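Acinetobacter secreted protease CpaA (Acinetobacter nosocomialis M2, PDB 6O38) is a secreted zinc metalloprotease of Acinetobacter that binds the chaperone CpaB and is probably exported by the type II secretion system. Local coordinates at residues F161-T166 against D232-I237; V185-K190 against P543-R548. One frame throughout, in Å; residues are numbered along the deposited sequence.

Interaction 1: F161-T166 against D232-I237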
ATOM      1  N   PHE A 161      -2.111  20.708   2.452  1.00 44.62           N
ATOM      2  CA  PHE A 161      -3.092  20.882   3.509  1.00 43.77           C
ATOM      3  C   PHE A 161      -2.587  21.903   4.519  1.00 43.82           C
ATOM      4  O   PHE A 161      -1.383  21.963   4.795  1.00 44.43           O
ATOM      5  CB  PHE A 161      -3.388  19.552   4.220  1.00 43.12           C
ATOM      6  CG  PHE A 161      -4.166  18.577   3.384  1.00 43.03           C
ATOM      7  CD1 PHE A 161      -5.525  18.750   3.181  1.00 42.64           C
ATOM      8  CD2 PHE A 161      -3.541  17.484   2.808  1.00 43.42           C
ATOM      9  CE1 PHE A 161      -6.246  17.854   2.413  1.00 42.73           C
ATOM     10  CE2 PHE A 161      -4.257  16.584   2.040  1.00 43.43           C
ATOM     11  CZ  PHE A 161      -5.610  16.770   1.842  1.00 43.12           C
ATOM     12  N   PRO A 162      -3.477  22.718   5.085  1.00 44.64           N
ATOM     13  CA  PRO A 162      -3.058  23.735   6.067  1.00 44.81           C
ATOM     14  C   PRO A 162      -2.851  23.150   7.461  1.00 44.47           C
ATOM     15  O   PRO A 162      -3.542  23.497   8.424  1.00 43.98           O
ATOM     16  CB  PRO A 162      -4.219  24.736   6.012  1.00 44.35           C
ATOM     17  CG  PRO A 162      -5.407  23.900   5.687  1.00 43.68           C
ATOM     18  CD  PRO A 162      -4.920  22.791   4.790  1.00 44.04           C
ATOM     19  N   SER A 163      -1.880  22.248   7.578  1.00 43.78           N
ATOM     20  CA  SER A 163      -1.595  21.599   8.846  1.00 43.51           C
ATOM     21  C   SER A 163      -0.812  22.540   9.762  1.00 44.17           C
ATOM     22  O   SER A 163      -0.472  23.670   9.400  1.00 44.76           O
ATOM     23  CB  SER A 163      -0.838  20.293   8.616  1.00 43.88           C
ATOM     24  OG  SER A 163      -1.576  19.420   7.778  1.00 43.40           O
ATOM     25  N   SER A 164      -0.519  22.060  10.973  1.00 43.50           N
ATOM     26  CA  SER A 164       0.146  22.866  11.997  1.00 44.32           C
ATOM     27  C   SER A 164       1.661  22.841  11.781  1.00 45.67           C
ATOM     28  O   SER A 164       2.437  22.342  12.598  1.00 46.42           O
ATOM     29  CB  SER A 164      -0.224  22.363  13.386  1.00 43.86           C
ATOM     30  OG  SER A 164      -1.629  22.335  13.563  1.00 42.47           O
ATOM     31  N   PHE A 165       2.081  23.420  10.656  1.00 46.70           N
ATOM     32  CA  PHE A 165       3.497  23.448  10.282  1.00 47.78           C
ATOM     33  C   PHE A 165       4.212  24.561  11.049  1.00 48.72           C
ATOM     34  O   PHE A 165       4.665  25.565  10.495  1.00 49.40           O
ATOM     35  CB  PHE A 165       3.655  23.621   8.777  1.00 47.91           C
ATOM     36  CG  PHE A 165       3.252  22.414   7.980  1.00 47.25           C
ATOM     37  CD1 PHE A 165       4.032  21.271   7.987  1.00 47.64           C
ATOM     38  CD2 PHE A 165       2.098  22.427   7.213  1.00 46.57           C
ATOM     39  CE1 PHE A 165       3.664  20.158   7.255  1.00 47.15           C
ATOM     40  CE2 PHE A 165       1.728  21.320   6.473  1.00 46.05           C
ATOM     41  CZ  PHE A 165       2.511  20.183   6.495  1.00 46.37           C
ATOM     42  N   THR A 166       4.314  24.364  12.359  1.00 51.00           N
ATOM     43  CA  THR A 166       5.073  25.268  13.208  1.00 52.22           C
ATOM     44  C   THR A 166       6.489  24.735  13.391  1.00 53.45           C
ATOM     45  O   THR A 166       6.721  23.524  13.408  1.00 53.50           O
ATOM     46  CB  THR A 166       4.398  25.441  14.571  1.00 52.19           C
ATOM     47  OG1 THR A 166       4.077  24.157  15.118  1.00 51.91           O
ATOM     48  CG2 THR A 166       3.121  26.259  14.431  1.00 51.24           C
ATOM     49  N   ASP A 232      -6.145  21.161   9.627  1.00 42.40           N
ATOM     50  CA  ASP A 232      -6.505  20.147   8.643  1.00 42.15           C
ATOM     51  C   ASP A 232      -5.356  19.170   8.420  1.00 42.52           C
ATOM     52  O   ASP A 232      -4.225  19.575   8.140  1.00 43.45           O
ATOM     53  CB  ASP A 232      -6.903  20.813   7.326  1.00 42.70           C
ATOM     54  CG  ASP A 232      -7.803  19.937   6.477  1.00 42.51           C
ATOM     55  OD1 ASP A 232      -8.300  18.914   6.995  1.00 41.85           O
ATOM     56  OD2 ASP A 232      -8.020  20.274   5.293  1.00 43.04           O
ATOM     57  N   ARG A 233      -5.654  17.878   8.581  1.00 39.81           N
ATOM     58  CA  ARG A 233      -4.747  16.764   8.310  1.00 40.10           C
ATOM     59  C   ARG A 233      -3.634  16.624   9.342  1.00 40.47           C
ATOM     60  O   ARG A 233      -2.635  15.946   9.082  1.00 41.21           O
ATOM     61  CB  ARG A 233      -4.146  16.850   6.901  1.00 40.96           C
ATOM     62  CG  ARG A 233      -4.893  16.035   5.854  1.00 40.79           C
ATOM     63  CD  ARG A 233      -6.373  16.377   5.830  1.00 40.20           C
ATOM     64  NE  ARG A 233      -7.094  15.624   4.810  1.00 40.28           N
ATOM     65  CZ  ARG A 233      -8.312  15.935   4.375  1.00 40.12           C
ATOM     66  NH1 ARG A 233      -8.946  16.988   4.873  1.00 39.80           N
ATOM     67  NH2 ARG A 233      -8.893  15.194   3.443  1.00 40.40           N
ATOM     68  N   ASP A 234      -3.768  17.252  10.509  1.00 39.35           N
ATOM     69  CA  ASP A 234      -2.882  16.922  11.616  1.00 39.63           C
ATOM     70  C   ASP A 234      -3.099  15.472  12.031  1.00 38.67           C
ATOM     71  O   ASP A 234      -4.211  14.943  11.961  1.00 37.49           O
ATOM     72  CB  ASP A 234      -3.119  17.856  12.803  1.00 39.68           C
ATOM     73  CG  ASP A 234      -2.601  19.258  12.556  1.00 40.81           C
ATOM     74  OD1 ASP A 234      -1.722  19.426  11.686  1.00 41.69           O
ATOM     75  OD2 ASP A 234      -3.063  20.191  13.245  1.00 40.87           O
ATOM     76  N   ARG A 235      -2.023  14.823  12.468  1.00 40.21           N
ATOM     77  CA  ARG A 235      -2.067  13.400  12.768  1.00 39.25           C
ATOM     78  C   ARG A 235      -1.573  13.128  14.180  1.00 39.23           C
ATOM     79  O   ARG A 235      -0.636  13.774  14.659  1.00 40.52           O
ATOM     80  CB  ARG A 235      -1.238  12.592  11.764  1.00 39.70           C
ATOM     81  CG  ARG A 235      -1.873  12.503  10.389  1.00 39.89           C
ATOM     82  CD  ARG A 235      -1.166  11.490   9.508  1.00 40.31           C
ATOM     83  NE  ARG A 235      -1.791  11.397   8.192  1.00 41.02           N
ATOM     84  CZ  ARG A 235      -1.664  10.356   7.376  1.00 40.86           C
ATOM     85  NH1 ARG A 235      -0.934   9.311   7.741  1.00 40.02           N
ATOM     86  NH2 ARG A 235      -2.269  10.358   6.197  1.00 41.50           N
ATOM     87  N   ILE A 236      -2.216  12.167  14.838  1.00 37.22           N
ATOM     88  CA  ILE A 236      -1.825  11.702  16.162  1.00 37.14           C
ATOM     89  C   ILE A 236      -1.640  10.194  16.092  1.00 36.06           C
ATOM     90  O   ILE A 236      -2.569   9.468  15.717  1.00 34.79           O
ATOM     91  CB  ILE A 236      -2.862  12.066  17.239  1.00 36.67           C
ATOM     92  CG1 ILE A 236      -2.904  13.579  17.457  1.00 37.77           C
ATOM     93  CG2 ILE A 236      -2.558  11.343  18.543  1.00 36.75           C
ATOM     94  CD1 ILE A 236      -3.913  14.009  18.496  1.00 37.46           C
ATOM     95  N   ILE A 237      -0.447   9.726  16.446  1.00 37.60           N
ATOM     96  CA  ILE A 237      -0.151   8.302  16.564  1.00 36.72           C
ATOM     97  C   ILE A 237      -0.081   7.961  18.044  1.00 37.04           C
ATOM     98  O   ILE A 237       0.593   8.652  18.817  1.00 38.40           O
ATOM     99  CB  ILE A 237       1.157   7.930  15.846  1.00 37.24           C
ATOM    100  CG1 ILE A 237       1.031   8.187  14.343  1.00 37.17           C
ATOM    101  CG2 ILE A 237       1.515   6.475  16.106  1.00 36.52           C
ATOM    102  CD1 ILE A 237       2.316   7.965  13.576  1.00 37.86           C
TER
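Phe-161 and Arg-233 meet flat against each other, the arginine chain from CG to the guanidinium passing over one face of the ring toward CE1. Arg-233 CG stands over the middle of the ring, 3.6 Å from its centroid, in a CH-pi contact. The bend at chi2 (53°) keeps CD near Phe-161 CD1 and CE1. Beyond it the guanidinium continues over the CE1 side, its plane turned only 14° from that of the ring. Asp-232 holds this flat group from its edge: NH1 of Arg-233 makes a salt bridge to Asp-232 OD1 (2.9 Å). The other oxygen, Asp-232 OD2, approaches the rim of Phe-161 at CD1, with the carboxylate almost perpendicular to the ring.

A polar row runs alongside. Ser-163 OG donates to Asp-232 O at 2.7 Å, in the plane of that carbonyl. Asp-234 grips Ser-164 with both oxygens: OD1 takes the backbone N through its syn lone pair (3.0 Å, 165°), while OD2 accepts from Ser-164 OG at 2.6 Å. Asn-231 reinforces this pair, bonding to both Ser-164 OG and Asp-234 OD2.

The contact thus joins the loop before strand 166-167 to the turn that leads into strand 235-240; from that turn Arg-233 also packs on Met-270 and Val-272 of strand 266-272.

Interaction 2: V185-K190 against P543-R548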
ATOM      1  N   VAL A 185       3.986  19.094  -1.116  1.00 49.96           N
ATOM      2  CA  VAL A 185       3.382  17.915  -0.501  1.00 48.71           C
ATOM      3  C   VAL A 185       4.340  17.384   0.557  1.00 48.44           C
ATOM      4  O   VAL A 185       5.522  17.178   0.258  1.00 49.12           O
ATOM      5  CB  VAL A 185       3.066  16.826  -1.543  1.00 48.52           C
ATOM      6  CG1 VAL A 185       2.577  15.565  -0.860  1.00 47.31           C
ATOM      7  CG2 VAL A 185       2.032  17.332  -2.537  1.00 48.83           C
ATOM      8  N   PRO A 186       3.884  17.156   1.789  1.00 49.42           N
ATOM      9  CA  PRO A 186       4.780  16.616   2.821  1.00 49.45           C
ATOM     10  C   PRO A 186       5.172  15.179   2.508  1.00 48.99           C
ATOM     11  O   PRO A 186       4.316  14.329   2.254  1.00 48.30           O
ATOM     12  CB  PRO A 186       3.949  16.707   4.109  1.00 49.01           C
ATOM     13  CG  PRO A 186       2.770  17.574   3.778  1.00 48.76           C
ATOM     14  CD  PRO A 186       2.539  17.445   2.310  1.00 48.87           C
ATOM     15  N   GLU A 187       6.478  14.915   2.525  1.00 51.86           N
ATOM     16  CA  GLU A 187       7.005  13.577   2.300  1.00 51.39           C
ATOM     17  C   GLU A 187       7.563  12.927   3.555  1.00 51.00           C
ATOM     18  O   GLU A 187       7.542  11.699   3.658  1.00 50.13           O
ATOM     19  CB  GLU A 187       8.101  13.604   1.225  1.00 52.22           C
ATOM     20  CG  GLU A 187       7.602  13.934  -0.176  1.00 52.77           C
ATOM     21  CD  GLU A 187       6.742  12.833  -0.779  1.00 52.28           C
ATOM     22  OE1 GLU A 187       6.133  13.071  -1.843  1.00 52.58           O
ATOM     23  OE2 GLU A 187       6.671  11.730  -0.194  1.00 51.63           O
ATOM     24  N   TYR A 188       8.058  13.716   4.505  1.00 50.38           N
ATOM     25  CA  TYR A 188       8.494  13.193   5.793  1.00 50.12           C
ATOM     26  C   TYR A 188       8.290  14.263   6.852  1.00 50.80           C
ATOM     27  O   TYR A 188       8.707  15.410   6.667  1.00 51.76           O
ATOM     28  CB  TYR A 188       9.962  12.754   5.757  1.00 50.45           C
ATOM     29  CG  TYR A 188      10.487  12.319   7.108  1.00 50.45           C
ATOM     30  CD1 TYR A 188      10.211  11.052   7.606  1.00 49.38           C
ATOM     31  CD2 TYR A 188      11.253  13.176   7.886  1.00 51.50           C
ATOM     32  CE1 TYR A 188      10.684  10.651   8.842  1.00 49.40           C
ATOM     33  CE2 TYR A 188      11.731  12.785   9.123  1.00 51.54           C
ATOM     34  CZ  TYR A 188      11.444  11.521   9.596  1.00 50.52           C
ATOM     35  OH  TYR A 188      11.918  11.128  10.826  1.00 50.56           O
ATOM     36  N   ILE A 189       7.654  13.883   7.957  1.00 47.38           N
ATOM     37  CA  ILE A 189       7.408  14.775   9.082  1.00 48.02           C
ATOM     38  C   ILE A 189       8.052  14.159  10.314  1.00 47.89           C
ATOM     39  O   ILE A 189       7.674  13.057  10.730  1.00 46.74           O
ATOM     40  CB  ILE A 189       5.907  15.009   9.309  1.00 47.47           C
ATOM     41  CG1 ILE A 189       5.248  15.554   8.040  1.00 47.50           C
ATOM     42  CG2 ILE A 189       5.687  15.956  10.480  1.00 48.13           C
ATOM     43  CD1 ILE A 189       5.694  16.950   7.669  1.00 48.48           C
ATOM     44  N   LYS A 190       9.015  14.862  10.893  1.00 48.79           N
ATOM     45  CA  LYS A 190       9.638  14.398  12.126  1.00 49.03           C
ATOM     46  C   LYS A 190       8.625  14.488  13.259  1.00 48.95           C
ATOM     47  O   LYS A 190       8.140  15.588  13.558  1.00 49.88           O
ATOM     48  CB  LYS A 190      10.881  15.222  12.445  1.00 50.38           C
ATOM     49  CG  LYS A 190      11.503  14.910  13.796  1.00 50.97           C
ATOM     50  CD  LYS A 190      12.863  15.573  13.938  1.00 52.21           C
ATOM     51  CE  LYS A 190      13.438  15.366  15.330  1.00 53.08           C
ATOM     52  NZ  LYS A 190      14.654  16.196  15.554  1.00 54.34           N
ATOM     53  N   PRO A 543      -3.877   6.875   2.470  1.00 38.51           N
ATOM     54  CA  PRO A 543      -3.198   6.543   3.737  1.00 38.54           C
ATOM     55  C   PRO A 543      -2.004   7.429   4.048  1.00 40.10           C
ATOM     56  O   PRO A 543      -1.812   7.816   5.208  1.00 41.42           O
ATOM     57  CB  PRO A 543      -2.782   5.081   3.527  1.00 37.41           C
ATOM     58  CG  PRO A 543      -3.762   4.554   2.528  1.00 36.77           C
ATOM     59  CD  PRO A 543      -4.016   5.700   1.593  1.00 37.58           C
ATOM     60  N   LYS A 544      -1.194   7.769   3.046  1.00 41.48           N
ATOM     61  CA  LYS A 544       0.007   8.561   3.277  1.00 43.50           C
ATOM     62  C   LYS A 544      -0.260  10.063   3.269  1.00 45.30           C
ATOM     63  O   LYS A 544       0.232  10.787   4.141  1.00 47.60           O
ATOM     64  CB  LYS A 544       1.069   8.221   2.227  1.00 43.82           C
ATOM     65  CG  LYS A 544       2.327   9.068   2.330  1.00 46.01           C
ATOM     66  CD  LYS A 544       3.464   8.500   1.499  1.00 46.77           C
ATOM     67  CE  LYS A 544       4.768   9.220   1.805  1.00 49.18           C
ATOM     68  NZ  LYS A 544       4.936   9.476   3.262  1.00 49.90           N
ATOM     69  N   TYR A 545      -1.031  10.548   2.297  1.00 42.19           N
ATOM     70  CA  TYR A 545      -1.163  11.982   2.085  1.00 43.83           C
ATOM     71  C   TYR A 545      -2.466  12.566   2.615  1.00 44.12           C
ATOM     72  O   TYR A 545      -2.556  13.788   2.773  1.00 45.87           O
ATOM     73  CB  TYR A 545      -1.024  12.300   0.593  1.00 43.71           C
ATOM     74  CG  TYR A 545       0.289  11.814   0.022  1.00 44.07           C
ATOM     75  CD1 TYR A 545       1.476  12.479   0.297  1.00 46.05           C
ATOM     76  CD2 TYR A 545       0.344  10.680  -0.779  1.00 42.82           C
ATOM     77  CE1 TYR A 545       2.680  12.035  -0.216  1.00 46.72           C
ATOM     78  CE2 TYR A 545       1.544  10.228  -1.296  1.00 43.68           C
ATOM     79  CZ  TYR A 545       2.708  10.910  -1.012  1.00 45.57           C
ATOM     80  OH  TYR A 545       3.905  10.465  -1.525  1.00 46.64           O
ATOM     81  N   GLY A 546      -3.470  11.735   2.890  1.00 40.87           N
ATOM     82  CA  GLY A 546      -4.707  12.209   3.469  1.00 41.51           C
ATOM     83  C   GLY A 546      -5.724  12.746   2.488  1.00 41.25           C
ATOM     84  O   GLY A 546      -6.759  13.267   2.921  1.00 42.11           O
ATOM     85  N   VAL A 547      -5.463  12.649   1.183  1.00 40.34           N
ATOM     86  CA  VAL A 547      -6.416  13.127   0.190  1.00 41.13           C
ATOM     87  C   VAL A 547      -7.677  12.276   0.246  1.00 40.01           C
ATOM     88  O   VAL A 547      -7.615  11.040   0.230  1.00 38.36           O
ATOM     89  CB  VAL A 547      -5.788  13.102  -1.212  1.00 41.69           C
ATOM     90  CG1 VAL A 547      -6.808  13.516  -2.262  1.00 43.33           C
ATOM     91  CG2 VAL A 547      -4.566  14.006  -1.261  1.00 43.14           C
ATOM     92  N   ARG A 548      -8.829  12.936   0.324  1.00 40.97           N
ATOM     93  CA  ARG A 548     -10.102  12.229   0.300  1.00 40.21           C
ATOM     94  C   ARG A 548     -10.326  11.591  -1.067  1.00 40.08           C
ATOM     95  O   ARG A 548     -10.218  12.255  -2.102  1.00 41.81           O
ATOM     96  CB  ARG A 548     -11.242  13.182   0.652  1.00 42.01           C
ATOM     97  CG  ARG A 548     -12.625  12.621   0.390  1.00 41.77           C
ATOM     98  CD  ARG A 548     -13.643  13.220   1.340  1.00 42.94           C
ATOM     99  NE  ARG A 548     -13.549  14.672   1.429  1.00 45.50           N
ATOM    100  CZ  ARG A 548     -13.835  15.366   2.524  1.00 46.66           C
ATOM    101  NH1 ARG A 548     -14.230  14.738   3.624  1.00 46.17           N
ATOM    102  NH2 ARG A 548     -13.725  16.687   2.524  1.00 49.32           N
TER
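Val-185 and Tyr-545 form the apolar part of this small contact: the CG1 methyl of Val-185 lies 3.5 Å from Tyr-545 CD1, and the two side chains cross at about a right angle. With CG1 anti to the backbone N (chi1 174°), that methyl is the branch presented to the ring. The carbonyl oxygen of Pro-186 approaches the same side of the tyrosine at its edge, 3.7 Å from CE1. Farther along, the Tyr-545 hydroxyl lies before the Glu-187 carboxylate, with OH 3.3 Å from OE2 in a long, weak contact; the carboxylate is turned 82° from the ring. Lys-544 NZ makes a similarly weak bond to Glu-187 O (3.4 Å), and its charge lies near that of the carboxylate without forming a salt bridge.

In the next shell, Tyr-178 OH hydrogen-bonds Glu-187 OE1, giving the acid a firmer partner than the weak Tyr-545 contact. CG of Lys-544 rests over the face of the Tyr-545 ring. Asn-542 OD1 accepts from the backbone N of Lys-544, closing an Asx turn just ahead of Tyr-545, and Lys-544 also packs on Glu-146 of the chaperone CpaB.

A classic beta bulge, with Glu-187 and Tyr-188 set opposite the single Trp-174, interrupts the antiparallel pairing of strands 172-178 and 183-195; a surface loop from beyond the zinc-binding helix 496-504 thus docks on the bulged strand of a beta-sandwich domain.

Overall arrangement
Followed from the N terminus, the segments come in the order 161-166, 185-190, 232-237 and 543-548, so the two contacts cross and neither nests within the other. Interaction 1 closes a loop of 65 residues and brings together two successive StcE-type beta-sandwich ranges. Interaction 2 closes a far longer one of 352 residues, which includes the later sandwich ranges and the reprolysin-like range with its zinc site, and returns the late chain to strand 183-195. Their centres lie about 9 Å apart, and they touch directly: Arg-233 NH2 and Arg-235 NH2 probably hydrogen-bond Gly-546 O and Pro-543 O, respectively. The 543-548 loop therefore meets both sandwich ranges at their junction.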